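Long-range contacts in uncharacterized conserved protein of COG5135 (Nostoc punctiforme, PDB 2I51), which binds flavin mononucleotide and is probably a flavin-dependent oxidoreductase of the pyridoxamine 5'-phosphate oxidase type, with an unknown substrate: residues A[27-32]-A[75-80]; A[83-88]-A[168-173]; A[161-166]-A[180-185]. One frame throughout, in Å; residues are numbered along the deposited sequence.

Interaction 1 (A[27-32]-A[75-80]); sequences LQLATV and AEICWY. With FMN (flavin mononucleotide), chain P; EDO (1,2-ethanediol), chain G; EDO (1,2-ethanediol), chain O.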
loop_
_atom_site.group_PDB
_atom_site.type_symbol
_atom_site.label_atom_id
_atom_site.label_comp_id
_atom_site.label_asym_id
_atom_site.label_seq_id
_atom_site.Cartn_x
_atom_site.Cartn_y
_atom_site.Cartn_z
ATOM N N LEU A 27 1.725 5.185 5.808
ATOM C CA LEU A 27 2.241 4.001 5.148
ATOM C C LEU A 27 1.076 3.083 4.806
ATOM O O LEU A 27 -0.050 3.242 5.321
ATOM C CB LEU A 27 3.310 3.317 5.996
ATOM C CG LEU A 27 2.936 2.879 7.411
ATOM C CD1 LEU A 27 2.023 1.633 7.353
ATOM C CD2 LEU A 27 4.237 2.589 8.272
ATOM N N GLN A 28 1.303 2.099 3.959
ATOM C CA GLN A 28 0.247 1.212 3.486
ATOM C C GLN A 28 0.382 -0.178 4.058
ATOM O O GLN A 28 1.455 -0.817 3.889
ATOM C CB GLN A 28 0.201 1.197 1.952
ATOM C CG GLN A 28 -0.274 2.510 1.348
ATOM C CD GLN A 28 0.665 3.658 1.488
ATOM O OE1 GLN A 28 1.890 3.496 1.325
ATOM N NE2 GLN A 28 0.128 4.847 1.841
ATOM N N LEU A 29 -0.683 -0.661 4.691
ATOM C CA LEU A 29 -0.643 -1.982 5.315
ATOM C C LEU A 29 -1.484 -2.935 4.495
ATOM O O LEU A 29 -2.718 -2.770 4.332
ATOM C CB LEU A 29 -1.261 -1.916 6.707
ATOM C CG LEU A 29 -1.484 -3.285 7.399
ATOM C CD1 LEU A 29 -0.181 -3.670 7.987
ATOM C CD2 LEU A 29 -2.633 -3.217 8.437
ATOM N N ALA A 30 -0.834 -4.003 4.003
ATOM C CA ALA A 30 -1.517 -5.043 3.262
ATOM C C ALA A 30 -1.766 -6.240 4.160
ATOM O O ALA A 30 -0.874 -6.722 4.841
ATOM C CB ALA A 30 -0.645 -5.498 2.038
ATOM N N THR A 31 -2.984 -6.754 4.087
ATOM C CA THR A 31 -3.392 -7.957 4.762
ATOM C C THR A 31 -4.048 -8.889 3.742
ATOM O O THR A 31 -4.168 -8.539 2.552
ATOM C CB THR A 31 -4.456 -7.622 5.863
ATOM O OG1 THR A 31 -5.540 -6.854 5.265
ATOM C CG2 THR A 31 -3.862 -6.891 7.039
ATOM N N VAL A 32 -4.422 -10.102 4.177
ATOM C CA VAL A 32 -5.140 -11.039 3.320
ATOM C C VAL A 32 -6.513 -11.274 3.936
ATOM O O VAL A 32 -6.664 -11.435 5.185
ATOM C CB VAL A 32 -4.362 -12.374 3.094
ATOM C CG1 VAL A 32 -5.063 -13.286 2.054
ATOM C CG2 VAL A 32 -2.997 -12.115 2.569
ATOM N N ALA A 75 1.171 -9.478 7.999
ATOM C CA ALA A 75 0.923 -8.307 7.130
ATOM C C ALA A 75 2.236 -7.865 6.482
ATOM O O ALA A 75 3.317 -8.236 6.948
ATOM C CB ALA A 75 0.303 -7.179 7.890
ATOM N N GLU A 76 2.123 -7.052 5.431
ATOM C CA GLU A 76 3.292 -6.432 4.872
ATOM C C GLU A 76 2.998 -4.953 4.660
ATOM O O GLU A 76 1.991 -4.587 4.011
ATOM C CB GLU A 76 3.669 -7.038 3.524
ATOM C CG GLU A 76 5.010 -6.486 3.008
ATOM C CD GLU A 76 5.612 -7.362 1.917
ATOM O OE1 GLU A 76 5.936 -8.567 2.195
ATOM O OE2 GLU A 76 5.787 -6.905 0.775
ATOM N N ILE A 77 3.819 -4.113 5.280
ATOM C CA ILE A 77 3.677 -2.698 5.028
ATOM C C ILE A 77 4.614 -2.279 3.893
ATOM O O ILE A 77 5.667 -2.879 3.648
ATOM C CB ILE A 77 3.871 -1.856 6.278
ATOM C CG1 ILE A 77 5.278 -2.100 6.849
ATOM C CG2 ILE A 77 2.709 -2.097 7.280
ATOM C CD1 ILE A 77 5.679 -1.078 7.924
ATOM N N CYS A 78 4.180 -1.265 3.148
ATOM C CA CYS A 78 5.021 -0.587 2.194
ATOM C C CYS A 78 4.989 0.852 2.599
ATOM O O CYS A 78 3.934 1.449 2.777
ATOM C CB CYS A 78 4.513 -0.778 0.791
ATOM S SG CYS A 78 5.595 -0.035 -0.438
ATOM N N TRP A 79 6.182 1.420 2.752
ATOM C CA TRP A 79 6.365 2.781 3.292
ATOM C C TRP A 79 7.305 3.543 2.370
ATOM O O TRP A 79 8.487 3.187 2.250
ATOM C CB TRP A 79 6.928 2.670 4.658
ATOM C CG TRP A 79 6.914 3.927 5.514
ATOM C CD1 TRP A 79 6.462 5.184 5.197
ATOM C CD2 TRP A 79 7.284 3.958 6.901
ATOM N NE1 TRP A 79 6.521 5.991 6.335
ATOM C CE2 TRP A 79 6.993 5.258 7.377
ATOM C CE3 TRP A 79 7.741 3.000 7.798
ATOM C CZ2 TRP A 79 7.213 5.619 8.721
ATOM C CZ3 TRP A 79 8.029 3.367 9.085
ATOM C CH2 TRP A 79 7.739 4.649 9.525
ATOM N N TYR A 80 6.779 4.550 1.695
ATOM C CA TYR A 80 7.531 5.350 0.765
ATOM C C TYR A 80 7.777 6.737 1.332
ATOM O O TYR A 80 6.844 7.414 1.845
ATOM C CB TYR A 80 6.825 5.452 -0.628
ATOM C CG TYR A 80 7.592 6.264 -1.603
ATOM C CD1 TYR A 80 8.829 5.816 -2.057
ATOM C CD2 TYR A 80 7.176 7.522 -2.024
ATOM C CE1 TYR A 80 9.622 6.569 -2.892
ATOM C CE2 TYR A 80 7.971 8.294 -2.884
ATOM C CZ TYR A 80 9.194 7.804 -3.343
ATOM O OH TYR A 80 9.992 8.539 -4.153
HETATM N N1 FMN P . 8.645 -1.770 -9.580
HETATM C C2 FMN P . 7.988 -2.135 -10.744
HETATM O O2 FMN P . 7.961 -3.316 -11.112
HETATM N N3 FMN P . 7.316 -1.199 -11.471
HETATM C C4 FMN P . 7.287 0.143 -11.179
HETATM O O4 FMN P . 6.568 0.941 -11.791
HETATM C C4A FMN P . 7.951 0.531 -10.018
HETATM N N5 FMN P . 7.966 1.879 -9.662
HETATM C C5A FMN P . 8.477 2.203 -8.404
HETATM C C6 FMN P . 8.388 3.512 -7.955
HETATM C C7 FMN P . 8.911 3.896 -6.712
HETATM C C7M FMN P . 8.673 5.304 -6.195
HETATM C C8 FMN P . 9.531 2.946 -5.916
HETATM C C8M FMN P . 9.896 3.273 -4.462
HETATM C C9 FMN P . 9.655 1.652 -6.371
HETATM C C9A FMN P . 9.135 1.248 -7.619
HETATM N N10 FMN P . 9.276 -0.067 -8.089
HETATM C C10 FMN P . 8.608 -0.455 -9.251
HETATM C "C1'" FMN P . 10.051 -1.115 -7.359
HETATM C "C2'" FMN P . 9.091 -1.940 -6.532
HETATM O "O2'" FMN P . 8.566 -1.183 -5.403
HETATM C "C3'" FMN P . 9.741 -3.251 -6.052
HETATM O "O3'" FMN P . 10.964 -2.963 -5.349
HETATM C "C4'" FMN P . 10.080 -4.099 -7.266
HETATM O "O4'" FMN P . 9.072 -4.090 -8.277
HETATM C "C5'" FMN P . 10.220 -5.522 -6.773
HETATM O "O5'" FMN P . 9.006 -5.984 -6.238
HETATM P P FMN P . 8.635 -7.520 -6.086
HETATM O O1P FMN P . 8.331 -8.066 -7.456
HETATM O O2P FMN P . 9.925 -8.120 -5.530
HETATM O O3P FMN P . 7.490 -7.610 -5.149
HETATM C C1 EDO G . 10.430 -8.286 1.969
HETATM O O1 EDO G . 9.542 -7.609 1.068
HETATM C C2 EDO G . 10.166 -7.520 3.243
HETATM O O2 EDO G . 8.764 -7.399 3.382
HETATM C C1 EDO O . 8.461 -11.586 0.960
HETATM O O1 EDO O . 7.801 -10.990 2.093
HETATM C C2 EDO O . 7.754 -11.017 -0.244
HETATM O O2 EDO O . 6.828 -10.058 0.298
#
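A leucine methyl sits over the face of a tryptophan ring in this buried pair of strands. Leu27 CD2 sits 3.7 Å from the centroid of the six-membered ring of Trp79, only 17° off the ring normal, a CH-pi contact over the face. Leu27 reaches it with CG in the crowded position between the backbone N and carbonyl carbon (chi1 57°). Its CB lies against the five-membered part of the same ring. The other methyl, CD1, turns to Ile77. Trp79 NE1 is hydrogen-bonded to Ala24 O.

Segments 27-32 and 75-80 run antiparallel. Gln28 with Cys78 and Ala30 with Glu76 are hydrogen-bonded pairs, and Leu29 with Ile77 between them is a non-hydrogen-bonded one. The bond from Gln28 N to Cys78 O is 3.0 Å long and nearly straight at 170°. On the face of Leu29 and Ile77 the packing is tight: Leu29 CD1 is 3.4 Å from Ile77 CG2. Leu29 CD1 also meets Ala75 CB at 3.5 Å.

The opposite face, with Gln28, Ala30, Glu76 and Cys78, looks to the second subunit. There Glu76 OE2 accepts from Asn40 N of the second subunit and forms a salt bridge with Arg89. Tyr80 ends the segment beside the flavin, with CD1 3.7 Å from C8M of FMN. The chemistry thus divides by face. One side is hydrocarbon core, while the other carries a buried carboxylate whose charge is probably stabilised by Arg89 and the subunit interface.

Interaction 2 (A[83-88]-A[168-173]); sequences NTREQF and LELRGE. With FMN (flavin mononucleotide), chain P; EDO (1,2-ethanediol), chain D.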
loop_
_atom_site.group_PDB
_atom_site.type_symbol
_atom_site.label_atom_id
_atom_site.label_comp_id
_atom_site.label_asym_id
_atom_site.label_seq_id
_atom_site.Cartn_x
_atom_site.Cartn_y
_atom_site.Cartn_z
ATOM N N ASN A 83 10.717 12.586 0.048
ATOM C CA ASN A 83 11.805 13.554 -0.070
ATOM C C ASN A 83 13.139 12.863 -0.358
ATOM O O ASN A 83 14.027 13.411 -0.957
ATOM C CB ASN A 83 11.997 14.302 1.242
ATOM C CG ASN A 83 11.372 15.642 1.264
ATOM O OD1 ASN A 83 10.766 16.082 0.294
ATOM N ND2 ASN A 83 11.517 16.322 2.409
ATOM N N THR A 84 13.298 11.651 0.146
ATOM C CA THR A 84 14.512 10.898 -0.046
ATOM C C THR A 84 14.395 9.762 -1.051
ATOM O O THR A 84 15.400 9.127 -1.347
ATOM C CB THR A 84 14.994 10.337 1.295
ATOM O OG1 THR A 84 13.934 9.624 1.913
ATOM C CG2 THR A 84 15.446 11.502 2.241
ATOM N N ARG A 85 13.198 9.547 -1.606
ATOM C CA ARG A 85 13.001 8.544 -2.681
ATOM C C ARG A 85 13.471 7.148 -2.227
ATOM O O ARG A 85 14.227 6.459 -2.911
ATOM C CB ARG A 85 13.671 8.987 -3.981
ATOM C CG ARG A 85 13.169 10.327 -4.490
ATOM C CD ARG A 85 13.810 10.695 -5.863
ATOM N NE ARG A 85 13.438 9.756 -6.915
ATOM C CZ ARG A 85 14.257 9.151 -7.779
ATOM N NH1 ARG A 85 15.589 9.367 -7.830
ATOM N NH2 ARG A 85 13.722 8.311 -8.641
ATOM N N GLU A 86 12.998 6.736 -1.043
ATOM C CA GLU A 86 13.306 5.413 -0.510
ATOM C C GLU A 86 12.067 4.687 -0.046
ATOM O O GLU A 86 11.091 5.337 0.353
ATOM C CB GLU A 86 14.349 5.509 0.593
ATOM C CG GLU A 86 13.913 6.200 1.789
ATOM C CD GLU A 86 15.090 6.507 2.747
ATOM O OE1 GLU A 86 15.817 5.572 3.141
ATOM O OE2 GLU A 86 15.219 7.683 3.143
ATOM N N GLN A 87 12.086 3.364 -0.113
ATOM C CA GLN A 87 10.974 2.557 0.242
ATOM C C GLN A 87 11.418 1.502 1.243
ATOM O O GLN A 87 12.499 0.931 1.085
ATOM C CB GLN A 87 10.444 1.859 -1.001
ATOM C CG GLN A 87 9.369 0.785 -0.792
ATOM C CD GLN A 87 8.906 0.190 -2.088
ATOM O OE1 GLN A 87 7.832 0.560 -2.575
ATOM N NE2 GLN A 87 9.682 -0.704 -2.645
ATOM N N PHE A 88 10.605 1.280 2.278
ATOM C CA PHE A 88 10.761 0.149 3.176
ATOM C C PHE A 88 9.539 -0.753 3.051
ATOM O O PHE A 88 8.392 -0.305 3.193
ATOM C CB PHE A 88 10.913 0.569 4.627
ATOM C CG PHE A 88 12.100 1.397 4.922
ATOM C CD1 PHE A 88 12.154 2.732 4.587
ATOM C CD2 PHE A 88 13.206 0.808 5.549
ATOM C CE1 PHE A 88 13.290 3.521 4.895
ATOM C CE2 PHE A 88 14.328 1.598 5.869
ATOM C CZ PHE A 88 14.347 2.956 5.555
ATOM N N LEU A 168 14.821 -0.097 -0.281
ATOM C CA LEU A 168 15.195 0.303 -1.621
ATOM C C LEU A 168 15.438 1.809 -1.600
ATOM O O LEU A 168 14.562 2.578 -1.200
ATOM C CB LEU A 168 14.069 -0.023 -2.591
ATOM C CG LEU A 168 14.264 0.432 -4.035
ATOM C CD1 LEU A 168 15.427 -0.310 -4.690
ATOM C CD2 LEU A 168 12.977 0.202 -4.820
ATOM N N GLU A 169 16.641 2.204 -2.008
ATOM C CA GLU A 169 17.046 3.602 -2.166
ATOM C C GLU A 169 17.121 3.905 -3.654
ATOM O O GLU A 169 17.979 3.363 -4.350
ATOM C CB GLU A 169 18.412 3.822 -1.518
ATOM C CG GLU A 169 18.352 3.774 -0.028
ATOM C CD GLU A 169 19.686 3.986 0.639
ATOM O OE1 GLU A 169 20.726 3.731 0.003
ATOM O OE2 GLU A 169 19.671 4.407 1.815
ATOM N N LEU A 170 16.248 4.777 -4.151
ATOM C CA LEU A 170 16.304 5.119 -5.558
ATOM C C LEU A 170 17.447 6.063 -5.857
ATOM O O LEU A 170 17.832 6.170 -7.031
ATOM C CB LEU A 170 14.990 5.713 -6.022
ATOM C CG LEU A 170 13.784 4.789 -5.883
ATOM C CD1 LEU A 170 12.511 5.527 -6.357
ATOM C CD2 LEU A 170 13.964 3.481 -6.639
ATOM N N ARG A 171 17.961 6.775 -4.865
ATOM C CA ARG A 171 19.118 7.664 -5.048
ATOM C C ARG A 171 20.386 6.899 -4.712
ATOM O O ARG A 171 20.996 7.151 -3.676
ATOM C CB ARG A 171 19.042 8.888 -4.125
ATOM C CG ARG A 171 17.947 9.878 -4.450
ATOM C CD ARG A 171 17.137 10.281 -3.215
ATOM N NE ARG A 171 17.688 11.346 -2.369
ATOM C CZ ARG A 171 17.975 11.252 -1.070
ATOM N NH1 ARG A 171 17.806 10.120 -0.401
ATOM N NH2 ARG A 171 18.446 12.312 -0.419
ATOM N N GLY A 172 20.777 5.970 -5.570
ATOM C CA GLY A 172 21.969 5.135 -5.348
ATOM C C GLY A 172 22.923 5.186 -6.519
ATOM O O GLY A 172 23.032 6.189 -7.218
ATOM N N GLU A 173 23.602 4.067 -6.770
ATOM C CA GLU A 173 24.576 3.992 -7.846
ATOM C C GLU A 173 24.367 2.726 -8.691
ATOM O O GLU A 173 25.245 1.853 -8.756
ATOM C CB GLU A 173 26.007 4.074 -7.274
ATOM C CG GLU A 173 26.376 5.494 -6.781
HETATM N N1 FMN P . 8.645 -1.770 -9.580
HETATM C C2 FMN P . 7.988 -2.135 -10.744
HETATM O O2 FMN P . 7.961 -3.316 -11.112
HETATM N N3 FMN P . 7.316 -1.199 -11.471
HETATM C C4 FMN P . 7.287 0.143 -11.179
HETATM O O4 FMN P . 6.568 0.941 -11.791
HETATM C C4A FMN P . 7.951 0.531 -10.018
HETATM N N5 FMN P . 7.966 1.879 -9.662
HETATM C C5A FMN P . 8.477 2.203 -8.404
HETATM C C6 FMN P . 8.388 3.512 -7.955
HETATM C C7 FMN P . 8.911 3.896 -6.712
HETATM C C7M FMN P . 8.673 5.304 -6.195
HETATM C C8 FMN P . 9.531 2.946 -5.916
HETATM C C8M FMN P . 9.896 3.273 -4.462
HETATM C C9 FMN P . 9.655 1.652 -6.371
HETATM C C9A FMN P . 9.135 1.248 -7.619
HETATM N N10 FMN P . 9.276 -0.067 -8.089
HETATM C C10 FMN P . 8.608 -0.455 -9.251
HETATM C "C1'" FMN P . 10.051 -1.115 -7.359
HETATM C "C2'" FMN P . 9.091 -1.940 -6.532
HETATM O "O2'" FMN P . 8.566 -1.183 -5.403
HETATM C "C3'" FMN P . 9.741 -3.251 -6.052
HETATM O "O3'" FMN P . 10.964 -2.963 -5.349
HETATM C "C4'" FMN P . 10.080 -4.099 -7.266
HETATM O "O4'" FMN P . 9.072 -4.090 -8.277
HETATM C "C5'" FMN P . 10.220 -5.522 -6.773
HETATM O "O5'" FMN P . 9.006 -5.984 -6.238
HETATM P P FMN P . 8.635 -7.520 -6.086
HETATM O O1P FMN P . 8.331 -8.066 -7.456
HETATM O O2P FMN P . 9.925 -8.120 -5.530
HETATM O O3P FMN P . 7.490 -7.610 -5.149
HETATM C C1 EDO D . 15.872 15.728 0.614
HETATM O O1 EDO D . 16.757 14.635 0.346
HETATM C C2 EDO D . 15.939 16.112 2.080
HETATM O O2 EDO D . 17.128 15.560 2.633
HETATM O O HOH W 1 17.103 6.936 -2.073
HETATM O O HOH W 2 18.425 6.736 2.036
#
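Glu86 OE2 is held by two partners. Thr84 OG1 donates to Glu86 OE2 at 2.6 Å, on the anti lone pair, and Arg17 NH2 forms a salt bridge with the same oxygen. Thr84 O also has two donors, water 1 and Arg171 NH1. The water donates at 2.9 Å from Thr84 O and accepts from Arg171 N, so it ties the two segments together. The bond from Arg171 NH1 to Thr84 O is short, 2.8 Å, but weak, because it is bent to 121°. Arg171 gets there by bending at chi2 and chi3, which lays one face of its guanidinium over Thr84 CA.

Arg85 stands beside it, bent at chi3. One face of its guanidinium rests on Leu170 CB, and the two guanidinium planes are 79° apart. Arg85 and Glu86 both face Phe81 in a G1 beta bulge. At the bulge Leu170 N donates to Arg85 O at 2.9 Å, nearly along the C=O axis. Glu86 and Glu169 form a non-hydrogen-bonded antiparallel pair. Past it, Gln87 and Leu168 form a hydrogen-bonded one.

The two glutamates carry like charges, with Glu86 OE1 4.2 Å from Glu169 OE2. Water 2 donates to both oxygens and probably eases the repulsion. Asn176 holds Glu169 OE1, and His167 NE2 is hydrogen-bonded to Glu86 OE1.

On the other face Gln87 is fully extended, with CG anti to the backbone N (chi1 171°). Its NE2 donates to FMN O2' at 3.0 Å, and its OE1 accepts from Thr42 OG1 of the second subunit. Leu168 CD2 and Leu170 CD1 come up to the same cofactor. This is one wall of an FMN pocket shared between two subunits, as in the dimeric pyridoxamine 5'-phosphate oxidase family.

Interaction 3 (A[161-166]-A[180-185]); sequences DPVQVD and YHRNDQ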
loop_
_atom_site.group_PDB
_atom_site.type_symbol
_atom_site.label_atom_id
_atom_site.label_comp_id
_atom_site.label_asym_id
_atom_site.label_seq_id
_atom_site.Cartn_x
_atom_site.Cartn_y
_atom_site.Cartn_z
ATOM N N ASP A 161 5.484 -6.602 14.172
ATOM C CA ASP A 161 6.841 -7.068 14.514
ATOM C C ASP A 161 7.538 -7.568 13.257
ATOM O O ASP A 161 7.293 -8.713 12.851
ATOM C CB ASP A 161 6.801 -8.201 15.531
ATOM C CG ASP A 161 8.209 -8.532 16.092
ATOM O OD1 ASP A 161 9.097 -7.629 16.149
ATOM O OD2 ASP A 161 8.351 -9.661 16.588
ATOM N N PRO A 162 8.357 -6.709 12.619
ATOM C CA PRO A 162 8.960 -7.167 11.370
ATOM C C PRO A 162 9.914 -8.346 11.515
ATOM O O PRO A 162 10.729 -8.371 12.426
ATOM C CB PRO A 162 9.734 -5.943 10.886
ATOM C CG PRO A 162 9.080 -4.774 11.538
ATOM C CD PRO A 162 8.742 -5.310 12.907
ATOM N N VAL A 163 9.759 -9.304 10.614
ATOM C CA VAL A 163 10.795 -10.317 10.502
ATOM C C VAL A 163 11.539 -10.274 9.180
ATOM O O VAL A 163 12.577 -10.901 9.053
ATOM C CB VAL A 163 10.267 -11.731 10.796
ATOM C CG1 VAL A 163 9.645 -11.785 12.162
ATOM C CG2 VAL A 163 9.294 -12.182 9.723
ATOM N N GLN A 164 11.069 -9.477 8.225
ATOM C CA GLN A 164 11.786 -9.275 6.993
ATOM C C GLN A 164 11.588 -7.835 6.578
ATOM O O GLN A 164 10.456 -7.330 6.627
ATOM C CB GLN A 164 11.315 -10.201 5.864
ATOM C CG GLN A 164 12.210 -10.152 4.622
ATOM C CD GLN A 164 12.119 -11.355 3.709
ATOM O OE1 GLN A 164 11.829 -11.219 2.522
ATOM N NE2 GLN A 164 12.407 -12.527 4.243
ATOM N N VAL A 165 12.676 -7.166 6.180
ATOM C CA VAL A 165 12.632 -5.781 5.746
ATOM C C VAL A 165 13.417 -5.658 4.436
ATOM O O VAL A 165 14.553 -6.138 4.355
ATOM C CB VAL A 165 13.200 -4.850 6.817
ATOM C CG1 VAL A 165 13.284 -3.382 6.311
ATOM C CG2 VAL A 165 12.357 -4.953 8.088
ATOM N N ASP A 166 12.841 -5.026 3.427
ATOM C CA ASP A 166 13.479 -4.754 2.101
ATOM C C ASP A 166 13.539 -3.242 1.993
ATOM O O ASP A 166 12.488 -2.573 1.995
ATOM C CB ASP A 166 12.558 -5.383 1.052
ATOM C CG ASP A 166 13.031 -5.307 -0.381
ATOM O OD1 ASP A 166 13.963 -4.598 -0.707
ATOM O OD2 ASP A 166 12.330 -5.951 -1.212
ATOM N N TYR A 180 16.864 -7.553 4.924
ATOM C CA TYR A 180 17.153 -7.920 6.304
ATOM C C TYR A 180 16.193 -9.033 6.679
ATOM O O TYR A 180 14.997 -8.957 6.398
ATOM C CB TYR A 180 16.906 -6.717 7.218
ATOM C CG TYR A 180 17.701 -5.472 6.959
ATOM C CD1 TYR A 180 17.300 -4.558 6.010
ATOM C CD2 TYR A 180 18.871 -5.227 7.700
ATOM C CE1 TYR A 180 18.011 -3.429 5.780
ATOM C CE2 TYR A 180 19.592 -4.078 7.490
ATOM C CZ TYR A 180 19.153 -3.176 6.530
ATOM O OH TYR A 180 19.897 -2.028 6.280
ATOM N N HIS A 181 16.682 -10.065 7.361
ATOM C CA HIS A 181 15.833 -11.174 7.800
ATOM C C HIS A 181 16.157 -11.579 9.243
ATOM O O HIS A 181 17.306 -11.619 9.617
ATOM C CB HIS A 181 15.991 -12.350 6.841
ATOM C CG HIS A 181 15.146 -13.529 7.197
ATOM N ND1 HIS A 181 13.798 -13.599 6.921
ATOM C CD2 HIS A 181 15.459 -14.668 7.859
ATOM C CE1 HIS A 181 13.318 -14.736 7.400
ATOM N NE2 HIS A 181 14.308 -15.408 7.960
ATOM N N ARG A 182 15.125 -11.873 10.019
ATOM C CA ARG A 182 15.261 -12.312 11.402
ATOM C C ARG A 182 15.018 -13.819 11.458
ATOM O O ARG A 182 14.008 -14.295 10.930
ATOM C CB ARG A 182 14.246 -11.602 12.294
ATOM C CG ARG A 182 14.606 -11.737 13.744
ATOM C CD ARG A 182 13.681 -11.058 14.618
ATOM N NE ARG A 182 12.387 -11.734 14.667
ATOM C CZ ARG A 182 11.315 -11.189 15.229
ATOM N NH1 ARG A 182 11.400 -9.966 15.729
ATOM N NH2 ARG A 182 10.171 -11.850 15.267
ATOM N N ASN A 183 15.956 -14.557 12.053
ATOM C CA ASN A 183 15.811 -16.012 12.110
ATOM C C ASN A 183 15.044 -16.432 13.358
ATOM O O ASN A 183 14.525 -15.588 14.111
ATOM C CB ASN A 183 17.189 -16.696 11.964
ATOM C CG ASN A 183 18.127 -16.471 13.147
ATOM O OD1 ASN A 183 17.731 -16.042 14.213
ATOM N ND2 ASN A 183 19.409 -16.767 12.927
ATOM N N ASP A 184 14.951 -17.748 13.561
ATOM C CA ASP A 184 14.242 -18.310 14.712
ATOM C C ASP A 184 14.862 -17.975 16.072
ATOM O O ASP A 184 14.166 -18.024 17.098
ATOM C CB ASP A 184 14.167 -19.833 14.575
ATOM C CG ASP A 184 15.531 -20.488 14.636
ATOM O OD1 ASP A 184 16.392 -20.143 13.793
ATOM O OD2 ASP A 184 15.744 -21.352 15.521
ATOM N N GLN A 185 16.157 -17.651 16.083
ATOM C CA GLN A 185 16.863 -17.183 17.299
ATOM C C GLN A 185 16.805 -15.679 17.529
ATOM O O GLN A 185 17.495 -15.153 18.412
ATOM C CB GLN A 185 18.346 -17.591 17.252
ATOM C CG GLN A 185 18.606 -19.074 17.481
ATOM C CD GLN A 185 18.436 -19.918 16.243
ATOM O OE1 GLN A 185 18.608 -19.446 15.114
ATOM N NE2 GLN A 185 18.111 -21.193 16.443
#
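Strands 155-169 and 176-182 form a beta hairpin, and this contact joins its two arms where the first turns a corner. Val163 and Gln164 make a classic beta bulge opposite Ala91 on strand 86-97. Beyond it the pairing is close and regular. Val165 and Tyr180 are a hydrogen-bonded antiparallel pair, with Tyr180 N donating to Val165 O at 2.8 Å and Val165 N to Tyr180 O. The third backbone bond runs from Arg182 N to Val163 O, in the carbonyl plane.

The better buried face holds Val165 and Tyr180. Val165 CB meets Tyr180 CB at 4.2 Å, and Val165 O lies in the plane of the tyrosine ring at its edge. Trp7 packs on this face and meets the Tyr180 ring edge-to-face.

The other face is looser and lies nearer solvent. Here the amide end of Gln164 crosses obliquely to ND1, on the near side of the exposed His181 ring. Both residues have CG anti to the backbone N. Gln164 NE2 donates to His181 ND1 at 3.2 Å, and the bond tilts 29° from the imidazole plane. As an acceptor, ND1 probably carries no proton here.

At the corner Arg182 extends and then bends at chi3 (71°) to reach Asp161. The carboxylate and guanidinium planes are 54° apart, so the salt bridge is not a flat two-by-two pair. One face of the guanidinium takes Val163 CG1 and Pro162 O. Two nitrogens converge end-on upon one oxygen: Asp161 OD2 lies 3.1 Å from Arg182 NH2 and 3.2 Å from Arg182 NH1, in the guanidinium plane but with both nitrogens above the plane of its own carboxylate.

Overall arrangement
All three contacts belong to one antiparallel sheet. Interaction 1 is its buried core, its centre about 8 Å from the centre of the chain, held by regular backbone pairing and apolar side chains. Interactions 2 and 3 lie farther out and are partly buried. They share strand 155-169 and use more polar chemistry: arginines, paired glutamates and bridging waters in interaction 2, a salt bridge in interaction 3. Strands 74-81 and 86-97 are neighbours, so interactions 1 and 2 touch directly, with Trp79 N 2.8 Å from Phe88 O. Both also reach FMN and the second subunit. Interaction 3 touches no other chain and meets interaction 2 through Phe88 and Val165.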